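Local atomic coordinates of Exo-arabinanase (Penicillium chrysogenum, PDB entry 3A71), a protein that probably hydrolyses alpha-1,5-linked L-arabinan from its chain ends, probably releasing arabinobiose, acting as an exo-type glycoside hydrolase with a six-bladed beta-propeller fold. Residues 7-12 against 344-349. Sequence-based numbering, arbitrary orientation.
Sequences TNVTIF and VSVSVM
Val344 is held to Phe12 by its N-H, which gives a nearly straight bond of 2.9 Å to Phe12 O, and its own carbonyl oxygen is gripped twice. Ile11 N donates to Val344 O at 2.8 Å, and Phe12 N donates to the same oxygen at 3.2 Å, both from the same face of the carbonyl plane; Ile11 and Phe12 both stand opposite Val344, a classic beta bulge. Further along, Val9 and Val346 exchange a reciprocal pair of backbone bonds, while Asn8 and Val9 both face Val346 in a G1 bulge. Asn8 N, lying at a poor angle to Val346 O, instead donates to Ser347 OG at 2.9 Å (164° at the hydrogen). That hydroxyl sits beside its own backbone N (chi1 -60°), turned to the approaching Asn8 amide, and also bonds Glu310, whose carboxylate takes in Ser345 OG as well. Asn8 OD1 comes within 3.4 Å of Ser345 OG but bonds Arg343. A water links Thr7 OG1 to Val348 O.

Ile11 CB points toward the 344-349 strand, and its side chain packs on the face carrying Val344 and Val346. The Ile11 and Val346 side chains cross at about a right angle, with Ile11 CG1 3.9 Å from Val346 CG1 and Ile11 CD1 also against that methyl, and Val344 CG1 meets Ile11 CB. Val9 CB rests on the same Val346 methyl. Ile11 and Val344 reach Trp40 of the neighbouring sheet, and Trp64 covers Ile11 and Val346.

Strand 6-10 thus forms the outer edge of a four-stranded antiparallel sheet whose other three strands come from the C-terminal end, the N- to C-terminal "Velcro" closure characteristic of a six-bladed beta-propeller.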
ATOM      1  N   THR A   7      -5.803   3.129  20.757  1.00  7.70           N
ATOM      2  CA  THR A   7      -7.001   2.812  19.998  1.00  7.90           C
ATOM      3  C   THR A   7      -7.591   4.055  19.379  1.00  7.50           C
ATOM      4  O   THR A   7      -7.962   5.024  20.057  1.00  8.32           O
ATOM      5  CB  THR A   7      -8.036   2.079  20.864  1.00  9.90           C
ATOM      6  OG1 THR A   7      -7.469   0.813  21.242  1.00 12.28           O
ATOM      7  CG2 THR A   7      -9.345   1.858  20.139  1.00 11.00           C
ATOM      8  N   ASN A   8      -7.707   4.016  18.044  1.00  7.96           N
ATOM      9  CA  ASN A   8      -8.487   5.005  17.305  1.00  7.50           C
ATOM     10  C   ASN A   8      -8.032   6.439  17.510  1.00  7.87           C
ATOM     11  O   ASN A   8      -8.865   7.344  17.646  1.00  9.10           O
ATOM     12  CB  ASN A   8      -9.999   4.859  17.625  1.00  8.64           C
ATOM     13  CG  ASN A   8     -10.844   5.573  16.625  1.00  8.44           C
ATOM     14  OD1 ASN A   8     -10.518   5.715  15.440  1.00  8.97           O
ATOM     15  ND2 ASN A   8     -12.000   6.014  17.109  1.00 12.89           N
ATOM     16  N   VAL A   9      -6.725   6.651  17.507  1.00  7.10           N
ATOM     17  CA  VAL A   9      -6.140   7.975  17.587  1.00  6.99           C
ATOM     18  C   VAL A   9      -6.393   8.720  16.285  1.00  6.47           C
ATOM     19  O   VAL A   9      -6.143   8.209  15.212  1.00  7.35           O
ATOM     20  CB  VAL A   9      -4.651   7.916  17.914  1.00  7.39           C
ATOM     21  CG1 VAL A   9      -4.043   9.328  17.917  1.00  8.84           C
ATOM     22  CG2 VAL A   9      -4.375   7.204  19.215  1.00  9.66           C
ATOM     23  N   THR A  10      -6.873   9.952  16.343  1.00  7.74           N
ATOM     24  CA  THR A  10      -7.069  10.761  15.168  1.00  8.09           C
ATOM     25  C   THR A  10      -5.740  11.338  14.667  1.00  7.99           C
ATOM     26  O   THR A  10      -5.080  12.092  15.413  1.00 11.95           O
ATOM     27  CB  THR A  10      -7.931  11.983  15.436  1.00 10.35           C
ATOM     28  OG1 THR A  10      -9.108  11.601  15.976  1.00 15.27           O
ATOM     29  CG2 THR A  10      -8.302  12.696  14.113  1.00 12.08           C
ATOM     30  N   ILE A  11      -5.371  11.042  13.452  1.00  6.38           N
ATOM     31  CA  ILE A  11      -4.255  11.698  12.788  1.00  6.49           C
ATOM     32  C   ILE A  11      -4.729  12.991  12.115  1.00  6.80           C
ATOM     33  O   ILE A  11      -4.102  14.031  12.245  1.00  8.89           O
ATOM     34  CB  ILE A  11      -3.574  10.788  11.749  1.00  6.23           C
ATOM     35  CG1 ILE A  11      -3.080   9.499  12.419  1.00  6.67           C
ATOM     36  CG2 ILE A  11      -2.470  11.519  11.039  1.00  7.47           C
ATOM     37  CD1 ILE A  11      -2.319   8.548  11.511  1.00  7.46           C
ATOM     38  N   PHE A  12      -5.845  12.886  11.403  1.00  6.70           N
ATOM     39  CA  PHE A  12      -6.407  14.029  10.683  1.00  6.85           C
ATOM     40  C   PHE A  12      -7.910  13.864  10.524  1.00  7.26           C
ATOM     41  O   PHE A  12      -8.363  12.803  10.023  1.00  8.41           O
ATOM     42  CB  PHE A  12      -5.779  14.114   9.285  1.00  8.60           C
ATOM     43  CG  PHE A  12      -6.319  15.219   8.399  1.00  7.60           C
ATOM     44  CD1 PHE A  12      -6.235  16.548   8.759  1.00  9.36           C
ATOM     45  CD2 PHE A  12      -6.907  14.893   7.189  1.00  7.59           C
ATOM     46  CE1 PHE A  12      -6.684  17.535   7.909  1.00 11.02           C
ATOM     47  CE2 PHE A  12      -7.372  15.856   6.338  1.00  8.03           C
ATOM     48  CZ  PHE A  12      -7.238  17.202   6.677  1.00 10.10           C
ATOM     49  N   VAL A 344      -8.663  10.069   9.222  1.00  5.70           N
ATOM     50  CA  VAL A 344      -7.452   9.257   9.249  1.00  5.59           C
ATOM     51  C   VAL A 344      -7.138   8.963  10.713  1.00  5.48           C
ATOM     52  O   VAL A 344      -6.994   9.881  11.522  1.00  6.20           O
ATOM     53  CB  VAL A 344      -6.282   9.985   8.577  1.00  5.68           C
ATOM     54  CG1 VAL A 344      -5.088   9.032   8.524  1.00  6.82           C
ATOM     55  CG2 VAL A 344      -6.644  10.484   7.210  1.00  6.97           C
ATOM     56  N   SER A 345      -7.067   7.682  11.043  1.00  5.95           N
ATOM     57  CA  SER A 345      -6.894   7.244  12.421  1.00  6.03           C
ATOM     58  C   SER A 345      -5.876   6.107  12.473  1.00  5.61           C
ATOM     59  O   SER A 345      -5.544   5.464  11.477  1.00  5.47           O
ATOM     60  CB  SER A 345      -8.238   6.838  13.032  1.00  6.65           C
ATOM     61  OG  SER A 345      -8.768   5.673  12.470  1.00  7.02           O
ATOM     62  N   VAL A 346      -5.420   5.827  13.686  1.00  5.96           N
ATOM     63  CA  VAL A 346      -4.463   4.762  13.927  1.00  5.23           C
ATOM     64  C   VAL A 346      -4.661   4.136  15.288  1.00  5.36           C
ATOM     65  O   VAL A 346      -4.952   4.798  16.264  1.00  6.43           O
ATOM     66  CB  VAL A 346      -3.024   5.317  13.737  1.00  6.16           C
ATOM     67  CG1 VAL A 346      -2.706   6.405  14.789  1.00  6.79           C
ATOM     68  CG2 VAL A 346      -1.988   4.243  13.759  1.00  7.67           C
ATOM     69  N   SER A 347      -4.482   2.812  15.303  1.00  5.62           N
ATOM     70  CA  SER A 347      -4.389   2.033  16.525  1.00  5.72           C
ATOM     71  C   SER A 347      -3.049   1.355  16.565  1.00  5.30           C
ATOM     72  O   SER A 347      -2.443   1.082  15.517  1.00  6.15           O
ATOM     73  CB  SER A 347      -5.507   1.017  16.624  1.00  6.14           C
ATOM     74  OG  SER A 347      -6.802   1.632  16.624  1.00  6.71           O
ATOM     75  N   VAL A 348      -2.575   1.059  17.756  1.00  5.28           N
ATOM     76  CA  VAL A 348      -1.342   0.294  17.976  1.00  5.13           C
ATOM     77  C   VAL A 348      -1.703  -0.862  18.849  1.00  5.45           C
ATOM     78  O   VAL A 348      -2.291  -0.696  19.936  1.00  6.27           O
ATOM     79  CB  VAL A 348      -0.226   1.163  18.588  1.00  5.90           C
ATOM     80  CG1 VAL A 348       1.014   0.314  18.833  1.00  6.57           C
ATOM     81  CG2 VAL A 348       0.078   2.331  17.677  1.00  6.62           C
ATOM     82  N   MET A 349      -1.346  -2.077  18.424  1.00  5.36           N
ATOM     83  CA  MET A 349      -1.590  -3.314  19.136  1.00  5.63           C
ATOM     84  C   MET A 349      -0.296  -3.900  19.662  1.00  5.60           C
ATOM     85  O   MET A 349       0.739  -3.870  19.012  1.00  6.33           O
ATOM     86  CB  MET A 349      -2.300  -4.329  18.194  1.00  5.86           C
ATOM     87  CG  MET A 349      -3.575  -3.797  17.578  1.00  6.23           C
ATOM     88  SD  MET A 349      -4.321  -4.927  16.401  1.00  7.25           S
ATOM     89  CE  MET A 349      -4.972  -6.165  17.482  1.00  9.57           C
TER
HETATM   90  O   HOH W   1      -5.149  -1.023  20.828  1.00 15.05           O